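Local coordinates for RNA-dependent RNA Polymerase (Bombyx mori cytoplasmic polyhedrosis virus, PDB 6TZ0), which catalyses RNA-templated synthesis of RNA, probably making both plus-strand transcripts and the complementary minus strands of the viral double-stranded genome, at residues S111-T115 and H126-D130; Q325-A329 and V728-W733; L652-R657 and L672-I677; R872-D877 and D1017-E1023; D1054-A1058 and I1190-G1195. All coordinates share one frame; numbering follows the deposited sequence.

How the interactions relate
Following the chain from the N terminus, interaction 1 comes first and closes a short loop of ten residues, folding an irregular segment back onto helix 121-134 in the N-terminal region. Interaction 2 closes the longest loop of the five, tying helix 325-339 to the hairpin at 728-733. Interaction 3 is nested inside that loop and joins a helix to a strand of the polymerase palm. Interactions 4 and 5 then follow in series in the C-terminal region, their centres about 23 Å apart. None of the loops cross. Interaction 5 also lies about 22 Å, centre to centre, from interaction 2, whereas interaction 1 sits across the chain's centre from interactions 4 and 5.

Interaction 1 (S111-T115 and H126-D130); sequences SLTNT and HAALD
Leu112 and Asn114 reach from the irregular segment 111-115 to the imidazole end and the base of His126, in a loop-on-helix contact where the chain doubles back over helix 121-134 and Asn114 is the centre of an inverse gamma turn. His126 is the residue at the middle of the contact. Leu112 comes to its ring at the edge, with CD1 in the ring plane and 3.6 Å from His126 ND1. The backbone of Thr113 takes a different side: its O hangs over one ring face, 4.1 Å above the plane and displaced to the rim. Asn114 meets the same residue lower down, its ND2 lying 3.5 Å from His126 CB, with the amide tilted 39° to the imidazole. Its OD1 lies 3.6 Å from Ala127 N, without bonding to it. With CG anti to the carbonyl carbon (chi1 -75°), His126 turns its ring to the loop. Tyr116 brings a second ring against that imidazole, the two planes about 25° apart.

Tyr81 and Met133 also pack on Leu112, while Thr113 and Ala127 lie on the solvent side. The two methyls of Leu112 divide the work. CD1 serves the histidine; CD2 turns to the next turn of the helix, 4.1 Å from Leu129 CB and 4.0 Å from Asp130 N.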
# COMPACT_ATOMS: atom_id res chain seq x y z
N SER A 111 -4.58 34.14 -18.99
CA SER A 111 -3.80 33.93 -20.20
C SER A 111 -3.99 32.55 -20.80
O SER A 111 -3.56 32.32 -21.93
CB SER A 111 -2.32 34.15 -19.90
OG SER A 111 -1.54 33.94 -21.05
N LEU A 112 -4.61 31.63 -20.07
CA LEU A 112 -4.80 30.26 -20.54
C LEU A 112 -6.14 30.18 -21.26
O LEU A 112 -7.19 30.34 -20.64
CB LEU A 112 -4.73 29.29 -19.36
CG LEU A 112 -4.80 27.80 -19.70
CD1 LEU A 112 -3.65 27.41 -20.59
CD2 LEU A 112 -4.80 26.99 -18.43
N THR A 113 -6.09 29.94 -22.56
CA THR A 113 -7.26 30.01 -23.43
C THR A 113 -7.44 28.70 -24.17
O THR A 113 -6.59 28.32 -24.98
CB THR A 113 -7.13 31.15 -24.44
OG1 THR A 113 -5.97 30.94 -25.25
CG2 THR A 113 -7.02 32.51 -23.74
N ASN A 114 -8.56 28.02 -23.92
CA ASN A 114 -8.92 26.81 -24.65
C ASN A 114 -9.70 27.23 -25.88
O ASN A 114 -10.93 27.23 -25.90
CB ASN A 114 -9.73 25.86 -23.77
CG ASN A 114 -9.65 24.41 -24.23
OD1 ASN A 114 -10.11 23.51 -23.52
ND2 ASN A 114 -9.05 24.18 -25.39
N THR A 115 -8.98 27.60 -26.93
CA THR A 115 -9.58 28.03 -28.18
C THR A 115 -9.69 26.92 -29.21
O THR A 115 -9.91 27.20 -30.39
CB THR A 115 -8.79 29.19 -28.79
OG1 THR A 115 -7.46 28.75 -29.10
CG2 THR A 115 -8.71 30.35 -27.80
N HIS A 126 -5.62 21.41 -22.94
CA HIS A 126 -5.97 22.66 -22.27
C HIS A 126 -7.11 22.50 -21.27
O HIS A 126 -7.15 23.24 -20.28
CB HIS A 126 -6.28 23.73 -23.31
CG HIS A 126 -5.06 24.27 -23.99
ND1 HIS A 126 -4.30 25.27 -23.45
CD2 HIS A 126 -4.44 23.89 -25.13
CE1 HIS A 126 -3.28 25.53 -24.25
NE2 HIS A 126 -3.34 24.70 -25.27
N ALA A 127 -8.00 21.52 -21.47
CA ALA A 127 -8.98 21.22 -20.42
C ALA A 127 -8.31 20.64 -19.19
O ALA A 127 -8.68 20.96 -18.05
CB ALA A 127 -10.03 20.25 -20.96
N ALA A 128 -7.27 19.82 -19.39
CA ALA A 128 -6.54 19.28 -18.25
C ALA A 128 -5.69 20.34 -17.56
O ALA A 128 -5.54 20.30 -16.34
CB ALA A 128 -5.66 18.12 -18.70
N LEU A 129 -5.16 21.31 -18.31
CA LEU A 129 -4.42 22.38 -17.65
C LEU A 129 -5.35 23.34 -16.92
O LEU A 129 -4.96 23.90 -15.88
CB LEU A 129 -3.56 23.13 -18.67
CG LEU A 129 -2.42 22.25 -19.19
CD1 LEU A 129 -1.69 22.93 -20.31
CD2 LEU A 129 -1.47 21.89 -18.08
N ASP A 130 -6.57 23.52 -17.42
CA ASP A 130 -7.60 24.22 -16.66
C ASP A 130 -7.91 23.49 -15.36
O ASP A 130 -8.04 24.11 -14.30
CB ASP A 130 -8.87 24.35 -17.51
CG ASP A 130 -9.90 25.31 -16.91
OD1 ASP A 130 -9.63 25.95 -15.88
OD2 ASP A 130 -11.01 25.41 -17.47

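Interaction 2 (Q325-A329 and V728-W733); sequences QNDVA and VNGTFW
The indole of Trp733 is held between Ala329 on one face and Val728 on the other. Ala329 CB stands 3.5 Å above the indole plane, offset to the rim, and Ala329 CA makes a CH-pi contact 3.9 Å from the centroid of the six-membered ring of Trp733, 14° off its normal. On the opposite face Val728 CG2 sits 3.8 Å above the plane and over its centre, while Thr731 CG2 lies at the edge. Val328 CG1 adds an oblique touch, 3.9 Å from Trp733 CH2.

The second flat group is the amide of Gln325. Its side chain is stretched out, with CG anti to the backbone N (chi1 -174°), which carries NE2 across to the turn, where it gives a weak bond to Val728 O at 2.8 Å, the N-H bent to 126°. The same NE2 rests 3.6 Å from Asn729 CB, and the amides of Gln325 and Asn729 stand almost at right angles. Gln325 OE1 has a weak bond with Ser1043 OG.

Segment 728-733 is the tip of a beta hairpin: Val728 N bonds to Thr731 O around Asn729 and Gly730, both with positive phi, and Trp733 pairs with Leu726 of strand 725-727. The start of helix 325-339 lies against this hairpin, with helix 257-264 and strand 266-272 packing around Gln325, Val328, Val728 and Asn729.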
# COMPACT_ATOMS: atom_id res chain seq x y z
N GLN A 325 24.22 22.87 21.41
CA GLN A 325 23.46 21.99 20.54
C GLN A 325 22.04 22.51 20.34
O GLN A 325 21.44 22.30 19.27
CB GLN A 325 23.43 20.58 21.14
CG GLN A 325 22.79 19.52 20.27
CD GLN A 325 22.70 18.20 20.97
OE1 GLN A 325 23.11 18.07 22.11
NE2 GLN A 325 22.13 17.21 20.31
N ASN A 326 21.50 23.21 21.34
CA ASN A 326 20.16 23.76 21.22
C ASN A 326 20.10 24.89 20.21
O ASN A 326 19.05 25.12 19.60
CB ASN A 326 19.66 24.24 22.57
CG ASN A 326 19.57 23.13 23.58
OD1 ASN A 326 19.38 21.98 23.22
ND2 ASN A 326 19.66 23.48 24.86
N ASP A 327 21.22 25.58 20.00
CA ASP A 327 21.28 26.61 18.97
C ASP A 327 21.12 26.02 17.58
O ASP A 327 20.35 26.53 16.76
CB ASP A 327 22.60 27.38 19.07
CG ASP A 327 22.69 28.21 20.31
OD1 ASP A 327 21.63 28.53 20.89
OD2 ASP A 327 23.81 28.58 20.71
N VAL A 328 21.82 24.91 17.32
CA VAL A 328 21.72 24.23 16.05
C VAL A 328 20.34 23.63 15.87
O VAL A 328 19.78 23.65 14.77
CB VAL A 328 22.83 23.16 15.95
CG1 VAL A 328 22.82 22.48 14.59
CG2 VAL A 328 24.16 23.78 16.23
N ALA A 329 19.73 23.15 16.97
CA ALA A 329 18.37 22.62 16.90
C ALA A 329 17.35 23.70 16.55
O ALA A 329 16.45 23.46 15.73
CB ALA A 329 18.01 21.97 18.23
N VAL A 728 19.57 13.28 17.75
CA VAL A 728 20.89 13.89 17.78
C VAL A 728 21.34 13.91 19.23
O VAL A 728 20.88 14.75 20.01
CB VAL A 728 20.91 15.30 17.19
CG1 VAL A 728 22.29 15.87 17.24
CG2 VAL A 728 20.40 15.32 15.77
N ASN A 729 22.25 12.99 19.60
CA ASN A 729 22.92 12.94 20.91
C ASN A 729 21.94 12.78 22.07
O ASN A 729 21.95 13.54 23.03
CB ASN A 729 23.82 14.16 21.13
CG ASN A 729 25.10 14.07 20.36
OD1 ASN A 729 25.72 13.02 20.32
ND2 ASN A 729 25.51 15.18 19.77
N GLY A 730 21.10 11.75 21.99
CA GLY A 730 20.15 11.49 23.05
C GLY A 730 18.98 12.44 23.08
O GLY A 730 18.32 12.56 24.11
N THR A 731 18.69 13.10 21.97
CA THR A 731 17.72 14.18 21.90
C THR A 731 16.90 14.06 20.63
O THR A 731 17.46 13.93 19.54
CB THR A 731 18.45 15.53 21.96
OG1 THR A 731 18.92 15.78 23.29
CG2 THR A 731 17.60 16.67 21.47
N PHE A 732 15.58 14.12 20.77
CA PHE A 732 14.65 14.00 19.65
C PHE A 732 14.37 15.37 19.05
O PHE A 732 13.78 16.23 19.71
CB PHE A 732 13.36 13.34 20.14
CG PHE A 732 12.27 13.31 19.13
CD1 PHE A 732 12.39 12.56 17.97
CD2 PHE A 732 11.08 13.99 19.36
CE1 PHE A 732 11.38 12.52 17.05
CE2 PHE A 732 10.06 13.96 18.43
CZ PHE A 732 10.21 13.22 17.28
N TRP A 733 14.78 15.57 17.80
CA TRP A 733 14.43 16.78 17.04
C TRP A 733 13.19 16.44 16.21
O TRP A 733 13.29 15.78 15.18
CB TRP A 733 15.56 17.27 16.14
CG TRP A 733 16.83 17.73 16.82
CD1 TRP A 733 17.12 17.69 18.15
CD2 TRP A 733 17.95 18.37 16.19
NE1 TRP A 733 18.36 18.22 18.38
CE2 TRP A 733 18.89 18.65 17.19
CE3 TRP A 733 18.25 18.71 14.87
CZ2 TRP A 733 20.11 19.26 16.92
CZ3 TRP A 733 19.46 19.31 14.60
CH2 TRP A 733 20.38 19.58 15.62

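Interaction 3 (L652-R657 and L672-I677); sequences LQGLVR and LTTIKI
Ile677, Ile675 and Leu672 all point from strand 672-677 to the helix segment 652-657, which runs nearly antiparallel to it at 160°, the axes 9.7 Å apart. The tight part is buried and aliphatic. Ile677 CD1 lies 3.8 Å from Leu652 CB and 3.9 Å from Gln653 CB, one methyl against two residues. One turn on, Val656 CG1 is shared: it meets Ile675 CD1 tip to tip at 3.8 Å and touches Leu672 CD1, the Val656 and Leu672 side chains crossing at about a right angle.

The other end is polar and partly open to solvent, carried by Arg657. A bend at chi2 (-71°) swings its guanidinium back over the strand, with Leu672 CD2 3.4 Å above one face, displaced toward the rim, and Ile675 running alongside in the opposite direction. Its NH1 is paired in a salt bridge with Glu660, on the same helix.

Strand 672-677 pairs with strand 682-687, and the turn between them carries Asp680 and Asp681, which bind magnesium in this polymerase, though none is bound here. This is the motif C hairpin of the polymerase palm, resting on helix 644-665, with helix 690-705 contributing Leu704 beside Leu652 and His696 beside Leu672.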
# COMPACT_ATOMS: atom_id res chain seq x y z
N LEU A 652 17.26 -6.18 1.90
CA LEU A 652 18.28 -5.31 2.48
C LEU A 652 18.94 -5.94 3.69
O LEU A 652 20.17 -5.81 3.86
CB LEU A 652 17.66 -3.96 2.82
CG LEU A 652 17.32 -3.09 1.62
CD1 LEU A 652 16.49 -1.90 2.05
CD2 LEU A 652 18.58 -2.66 0.91
N GLN A 653 18.17 -6.64 4.53
CA GLN A 653 18.80 -7.30 5.67
C GLN A 653 19.68 -8.46 5.22
O GLN A 653 20.73 -8.71 5.83
CB GLN A 653 17.75 -7.75 6.69
CG GLN A 653 16.97 -9.00 6.38
CD GLN A 653 15.86 -9.22 7.35
OE1 GLN A 653 15.57 -8.38 8.19
NE2 GLN A 653 15.25 -10.39 7.28
N GLY A 654 19.32 -9.10 4.11
CA GLY A 654 20.15 -10.16 3.58
C GLY A 654 21.46 -9.64 3.03
O GLY A 654 22.51 -10.21 3.31
N LEU A 655 21.42 -8.53 2.27
CA LEU A 655 22.65 -7.95 1.74
C LEU A 655 23.58 -7.47 2.85
O LEU A 655 24.79 -7.73 2.81
CB LEU A 655 22.35 -6.79 0.79
CG LEU A 655 21.71 -7.04 -0.57
CD1 LEU A 655 21.46 -5.71 -1.24
CD2 LEU A 655 22.58 -7.91 -1.44
N VAL A 656 23.03 -6.83 3.89
CA VAL A 656 23.89 -6.29 4.95
C VAL A 656 24.48 -7.41 5.80
O VAL A 656 25.71 -7.46 6.03
CB VAL A 656 23.10 -5.28 5.80
CG1 VAL A 656 23.90 -4.88 7.02
CG2 VAL A 656 22.81 -4.05 4.98
N ARG A 657 23.65 -8.34 6.28
CA ARG A 657 24.17 -9.39 7.14
C ARG A 657 25.03 -10.39 6.38
O ARG A 657 26.00 -10.93 6.93
CB ARG A 657 23.01 -10.08 7.84
CG ARG A 657 22.28 -9.22 8.84
CD ARG A 657 23.14 -8.97 10.05
NE ARG A 657 22.41 -8.28 11.11
CZ ARG A 657 22.95 -7.91 12.26
NH1 ARG A 657 24.23 -8.14 12.49
NH2 ARG A 657 22.22 -7.29 13.17
N LEU A 672 29.68 -3.92 13.22
CA LEU A 672 28.26 -3.61 13.12
C LEU A 672 27.54 -4.09 14.38
O LEU A 672 27.63 -5.27 14.74
CB LEU A 672 27.68 -4.28 11.88
CG LEU A 672 26.28 -3.95 11.34
CD1 LEU A 672 26.32 -4.09 9.84
CD2 LEU A 672 25.24 -4.88 11.88
N THR A 673 26.82 -3.18 15.03
CA THR A 673 26.10 -3.53 16.24
C THR A 673 24.65 -3.91 15.96
O THR A 673 24.24 -5.04 16.23
CB THR A 673 26.15 -2.36 17.22
OG1 THR A 673 25.51 -1.23 16.62
CG2 THR A 673 27.58 -1.99 17.51
N THR A 674 23.86 -2.98 15.42
CA THR A 674 22.48 -3.24 15.05
C THR A 674 22.19 -2.60 13.70
O THR A 674 22.84 -1.64 13.29
CB THR A 674 21.46 -2.70 16.08
OG1 THR A 674 21.64 -1.29 16.25
CG2 THR A 674 21.55 -3.40 17.43
N ILE A 675 21.20 -3.16 13.01
CA ILE A 675 20.57 -2.52 11.87
C ILE A 675 19.06 -2.59 12.06
O ILE A 675 18.54 -3.52 12.68
CB ILE A 675 20.97 -3.13 10.50
CG1 ILE A 675 20.62 -4.61 10.43
CG2 ILE A 675 22.43 -2.93 10.21
CD1 ILE A 675 20.69 -5.18 9.04
N LYS A 676 18.36 -1.56 11.58
CA LYS A 676 16.90 -1.54 11.57
C LYS A 676 16.42 -1.15 10.18
O LYS A 676 16.90 -0.17 9.60
CB LYS A 676 16.35 -0.57 12.61
CG LYS A 676 16.57 -1.01 14.03
CD LYS A 676 15.76 -2.26 14.32
CE LYS A 676 15.92 -2.70 15.76
NZ LYS A 676 15.16 -3.94 16.04
N ILE A 677 15.51 -1.95 9.62
CA ILE A 677 15.05 -1.80 8.24
C ILE A 677 13.53 -1.87 8.21
O ILE A 677 12.94 -2.72 8.89
CB ILE A 677 15.68 -2.88 7.32
CG1 ILE A 677 17.19 -2.69 7.23
CG2 ILE A 677 15.14 -2.82 5.91
CD1 ILE A 677 17.90 -3.82 6.61

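Interaction 4 (R872-D877 and D1017-E1023); sequences RRLLYD and DALHLYE
Asp1017 receives two side chains of the 872-877 segment on a single oxygen, OD2. Arg872 NE comes in the plane of its own guanidinium to the anti lone pair, 3.2 Å from Asp1017 OD2 with the N-H at 161°, as part of a salt bridge. Tyr876 OH donates to Asp1017 OD2 at 2.7 Å from a different direction, 60° above the carboxylate plane, with the phenol ring nearly perpendicular to that plane. Arg872 NH1 adds a weak bond to the same oxygen.

Arg873 serves the other end. Fully extended from CG to NE, it passes His1020 and brings its guanidinium over one face of the Tyr1022 ring, the planes tilted 35°, a cation-pi contact with CZ 4.0 Å from the centroid. Its NE gives a weak bond to His1020 O at 3.2 Å, and NH2 forms a salt bridge with Glu1023 OE2 at 3.5 Å. NH2 also points to Tyr1022 O, but the modelled separation is too short to be trusted. The imidazole is held from within its own segment: His1020 ND1 donates in the ring plane to Asp1017 O at 3.2 Å. Tyr1022 OH is bonded to Tyr1139 OH, and Asp877, close to Glu1023, is paired with Arg852, which probably eases the meeting of the two acids.

The helix at 873-878 is thus fastened to the turn before strand 1022-1027 and to the first residues of that strand, which pairs with strand 1196-1202. Helix 881-886 packs on Tyr876, Leu1021 and Glu1023, and the Tyr1022 ring stacks with Phe1181 of helix 1174-1188.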
# COMPACT_ATOMS: atom_id res chain seq x y z
N ARG A 872 -16.37 16.92 31.63
CA ARG A 872 -17.60 17.29 32.33
C ARG A 872 -17.30 17.95 33.68
O ARG A 872 -18.15 18.67 34.22
CB ARG A 872 -18.48 16.05 32.49
CG ARG A 872 -19.88 16.31 33.02
CD ARG A 872 -20.77 15.10 32.99
NE ARG A 872 -22.03 15.40 33.67
CZ ARG A 872 -23.08 15.97 33.10
NH1 ARG A 872 -24.17 16.20 33.81
NH2 ARG A 872 -23.04 16.31 31.82
N ARG A 873 -16.09 17.77 34.21
CA ARG A 873 -15.71 18.37 35.48
C ARG A 873 -15.59 19.89 35.39
O ARG A 873 -15.60 20.57 36.42
CB ARG A 873 -14.40 17.73 35.95
CG ARG A 873 -14.00 18.01 37.38
CD ARG A 873 -12.74 17.26 37.73
NE ARG A 873 -12.30 17.57 39.09
CZ ARG A 873 -11.46 18.54 39.40
NH1 ARG A 873 -10.95 19.31 38.45
NH2 ARG A 873 -11.12 18.75 40.66
N LEU A 874 -15.49 20.45 34.18
CA LEU A 874 -15.44 21.90 34.04
C LEU A 874 -16.77 22.55 34.40
O LEU A 874 -16.79 23.68 34.90
CB LEU A 874 -15.04 22.27 32.61
CG LEU A 874 -14.76 23.74 32.32
CD1 LEU A 874 -13.55 24.21 33.11
CD2 LEU A 874 -14.56 23.97 30.84
N LEU A 875 -17.88 21.82 34.20
CA LEU A 875 -19.20 22.30 34.62
C LEU A 875 -19.27 22.51 36.12
O LEU A 875 -19.95 23.44 36.58
CB LEU A 875 -20.27 21.29 34.21
CG LEU A 875 -20.51 20.94 32.75
CD1 LEU A 875 -21.53 19.81 32.67
CD2 LEU A 875 -20.97 22.14 31.97
N TYR A 876 -18.59 21.68 36.89
CA TYR A 876 -18.57 21.78 38.33
C TYR A 876 -17.46 22.70 38.82
O TYR A 876 -17.62 23.33 39.87
CB TYR A 876 -18.40 20.39 38.94
CG TYR A 876 -19.58 19.50 38.68
CD1 TYR A 876 -20.68 19.52 39.53
CD2 TYR A 876 -19.62 18.65 37.59
CE1 TYR A 876 -21.77 18.71 39.30
CE2 TYR A 876 -20.70 17.84 37.35
CZ TYR A 876 -21.78 17.88 38.21
OH TYR A 876 -22.87 17.08 37.98
N ASP A 877 -16.37 22.80 38.07
CA ASP A 877 -15.29 23.72 38.42
C ASP A 877 -15.74 25.17 38.26
O ASP A 877 -15.35 26.03 39.06
CB ASP A 877 -14.07 23.43 37.54
CG ASP A 877 -12.80 24.07 38.07
OD1 ASP A 877 -12.82 24.66 39.16
OD2 ASP A 877 -11.76 23.97 37.38
N ASP A 1017 -21.85 11.25 38.66
CA ASP A 1017 -20.87 12.32 38.50
C ASP A 1017 -20.61 13.08 39.79
O ASP A 1017 -20.20 14.24 39.75
CB ASP A 1017 -21.27 13.25 37.34
CG ASP A 1017 -22.57 14.01 37.57
OD1 ASP A 1017 -23.22 13.87 38.62
OD2 ASP A 1017 -22.94 14.78 36.66
N ALA A 1018 -20.87 12.45 40.94
CA ALA A 1018 -20.36 12.95 42.21
C ALA A 1018 -18.86 12.73 42.34
O ALA A 1018 -18.23 13.34 43.19
CB ALA A 1018 -21.09 12.29 43.37
N LEU A 1019 -18.29 11.86 41.49
CA LEU A 1019 -16.86 11.61 41.49
C LEU A 1019 -16.06 12.79 40.96
O LEU A 1019 -14.84 12.80 41.11
CB LEU A 1019 -16.54 10.37 40.65
CG LEU A 1019 -17.03 9.03 41.19
CD1 LEU A 1019 -16.69 7.91 40.23
CD2 LEU A 1019 -16.43 8.76 42.56
N HIS A 1020 -16.69 13.78 40.33
CA HIS A 1020 -15.96 14.96 39.92
C HIS A 1020 -15.67 15.91 41.07
O HIS A 1020 -14.86 16.82 40.91
CB HIS A 1020 -16.71 15.74 38.83
CG HIS A 1020 -16.91 14.97 37.57
ND1 HIS A 1020 -18.09 14.32 37.28
CD2 HIS A 1020 -16.08 14.72 36.53
CE1 HIS A 1020 -17.99 13.72 36.11
NE2 HIS A 1020 -16.78 13.94 35.63
N LEU A 1021 -16.29 15.70 42.23
CA LEU A 1021 -16.23 16.68 43.32
C LEU A 1021 -15.01 16.41 44.20
O LEU A 1021 -15.09 15.82 45.28
CB LEU A 1021 -17.52 16.65 44.12
CG LEU A 1021 -18.77 16.92 43.28
CD1 LEU A 1021 -20.02 16.92 44.12
CD2 LEU A 1021 -18.63 18.21 42.55
N TYR A 1022 -13.86 16.86 43.71
CA TYR A 1022 -12.61 16.74 44.44
C TYR A 1022 -11.73 17.94 44.11
O TYR A 1022 -11.74 18.45 42.99
CB TYR A 1022 -11.89 15.42 44.10
CG TYR A 1022 -11.49 15.22 42.66
CD1 TYR A 1022 -12.35 14.65 41.75
CD2 TYR A 1022 -10.22 15.57 42.23
CE1 TYR A 1022 -11.98 14.45 40.44
CE2 TYR A 1022 -9.84 15.39 40.92
CZ TYR A 1022 -10.72 14.82 40.04
OH TYR A 1022 -10.33 14.64 38.74
N GLU A 1023 -10.96 18.38 45.11
CA GLU A 1023 -10.07 19.52 44.94
C GLU A 1023 -8.73 19.27 45.61
O GLU A 1023 -8.53 18.28 46.32
CB GLU A 1023 -10.69 20.81 45.46
CG GLU A 1023 -11.57 21.48 44.43
CD GLU A 1023 -10.74 22.01 43.27
OE1 GLU A 1023 -9.61 22.48 43.52
OE2 GLU A 1023 -11.20 21.95 42.11

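Interaction 5 (D1054-A1058 and I1190-G1195); sequences DGWFA and ITSNQG
Asp1054, in the first turn of helix 1054-1062, faces a type I beta turn running from Ile1190 to Asn1193, the nearest CA atoms being Asp1054 CA and Ile1190 CA, 5.9 Å apart. Ile1190 fills the angle between them with both branches. CG2, anti to the backbone N, lies 3.9 Å from Asp1054 CB, and the longer branch carries CD1 to 3.7 Å from Ala1058 CB, one turn further along the helix. The carboxylate of Asp1054 lies against Ile1190 and Thr1191 without bonding; OD1 is near Ile1190 O, both acceptors, a placement not to be pressed at this resolution, while OD2 touches the methyl CG2 of Thr1191.

Phe1057 makes the second half of the contact. With its CG anti to the backbone N (chi1 -164°), the ring swings to the far end of the loop and meets it edge-on, Gly1195 CA lying in the ring plane 3.7 Å from Phe1057 CZ. Asn1193 O comes obliquely to the same ring, 3.7 Å from Phe1057 CE2. A weak Asx-turn bond forms there, fairly straight, from Gly1195 N to Asn1193 OD1 (3.3 Å, 166°). Gly1195 has positive phi and pairs through its backbone with Val1031.

The arrangement is a helix start packed on a beta-turn connection, here the link between helix 1174-1188 and strand 1196-1202 in the C-terminal region of this reovirus-family polymerase.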
# COMPACT_ATOMS: atom_id res chain seq x y z
N ASP A 1054 7.16 23.76 30.86
CA ASP A 1054 6.19 22.90 31.54
C ASP A 1054 6.36 21.43 31.18
O ASP A 1054 6.06 20.57 32.01
CB ASP A 1054 4.77 23.36 31.22
CG ASP A 1054 4.42 24.66 31.91
OD1 ASP A 1054 4.93 24.90 33.02
OD2 ASP A 1054 3.65 25.45 31.34
N GLY A 1055 6.82 21.12 29.97
CA GLY A 1055 7.10 19.73 29.63
C GLY A 1055 8.31 19.20 30.39
O GLY A 1055 8.29 18.06 30.88
N TRP A 1056 9.35 20.02 30.50
CA TRP A 1056 10.51 19.70 31.33
C TRP A 1056 10.12 19.48 32.78
O TRP A 1056 10.57 18.52 33.41
CB TRP A 1056 11.52 20.83 31.26
CG TRP A 1056 12.72 20.62 32.10
CD1 TRP A 1056 13.79 19.82 31.83
CD2 TRP A 1056 12.95 21.16 33.40
NE1 TRP A 1056 14.69 19.86 32.86
CE2 TRP A 1056 14.19 20.68 33.84
CE3 TRP A 1056 12.23 22.03 34.23
CZ2 TRP A 1056 14.73 21.02 35.07
CZ3 TRP A 1056 12.77 22.37 35.45
CH2 TRP A 1056 14.01 21.87 35.86
N PHE A 1057 9.27 20.35 33.33
CA PHE A 1057 8.93 20.26 34.74
C PHE A 1057 7.97 19.11 35.00
O PHE A 1057 8.02 18.48 36.06
CB PHE A 1057 8.34 21.59 35.20
CG PHE A 1057 8.29 21.75 36.68
CD1 PHE A 1057 9.45 21.96 37.40
CD2 PHE A 1057 7.09 21.75 37.36
CE1 PHE A 1057 9.42 22.13 38.76
CE2 PHE A 1057 7.05 21.93 38.72
CZ PHE A 1057 8.22 22.11 39.42
N ALA A 1058 7.12 18.78 34.02
CA ALA A 1058 6.28 17.60 34.13
C ALA A 1058 7.10 16.33 34.09
O ALA A 1058 6.78 15.36 34.78
CB ALA A 1058 5.23 17.59 33.01
N ILE A 1190 -0.14 22.17 34.71
CA ILE A 1190 1.31 22.26 34.87
C ILE A 1190 1.76 23.72 34.82
O ILE A 1190 2.82 24.08 35.35
CB ILE A 1190 2.02 21.41 33.81
CG1 ILE A 1190 1.34 20.06 33.73
CG2 ILE A 1190 3.47 21.14 34.19
CD1 ILE A 1190 1.86 19.18 32.68
N THR A 1191 0.95 24.58 34.20
CA THR A 1191 1.37 25.96 33.94
C THR A 1191 1.45 26.79 35.21
O THR A 1191 2.26 27.72 35.29
CB THR A 1191 0.40 26.61 32.95
OG1 THR A 1191 -0.90 26.65 33.53
CG2 THR A 1191 0.35 25.81 31.68
N SER A 1192 0.64 26.46 36.21
CA SER A 1192 0.70 27.21 37.46
C SER A 1192 1.38 26.40 38.56
O SER A 1192 1.37 26.80 39.72
CB SER A 1192 -0.71 27.64 37.88
OG SER A 1192 -1.53 26.52 38.14
N ASN A 1193 1.98 25.27 38.20
CA ASN A 1193 2.62 24.42 39.18
C ASN A 1193 4.04 24.90 39.45
O ASN A 1193 4.89 24.88 38.56
CB ASN A 1193 2.61 22.97 38.68
CG ASN A 1193 2.89 21.96 39.77
OD1 ASN A 1193 3.18 22.31 40.91
ND2 ASN A 1193 2.75 20.69 39.43
N GLN A 1194 4.29 25.33 40.69
CA GLN A 1194 5.57 25.90 41.08
C GLN A 1194 6.38 24.95 41.96
O GLN A 1194 7.38 25.36 42.55
CB GLN A 1194 5.37 27.23 41.79
CG GLN A 1194 4.83 28.34 40.91
CD GLN A 1194 4.64 29.63 41.66
OE1 GLN A 1194 4.84 29.68 42.87
NE2 GLN A 1194 4.25 30.69 40.96
N GLY A 1195 5.97 23.69 42.07
CA GLY A 1195 6.74 22.71 42.79
C GLY A 1195 6.34 22.47 44.23
O GLY A 1195 7.17 22.01 45.02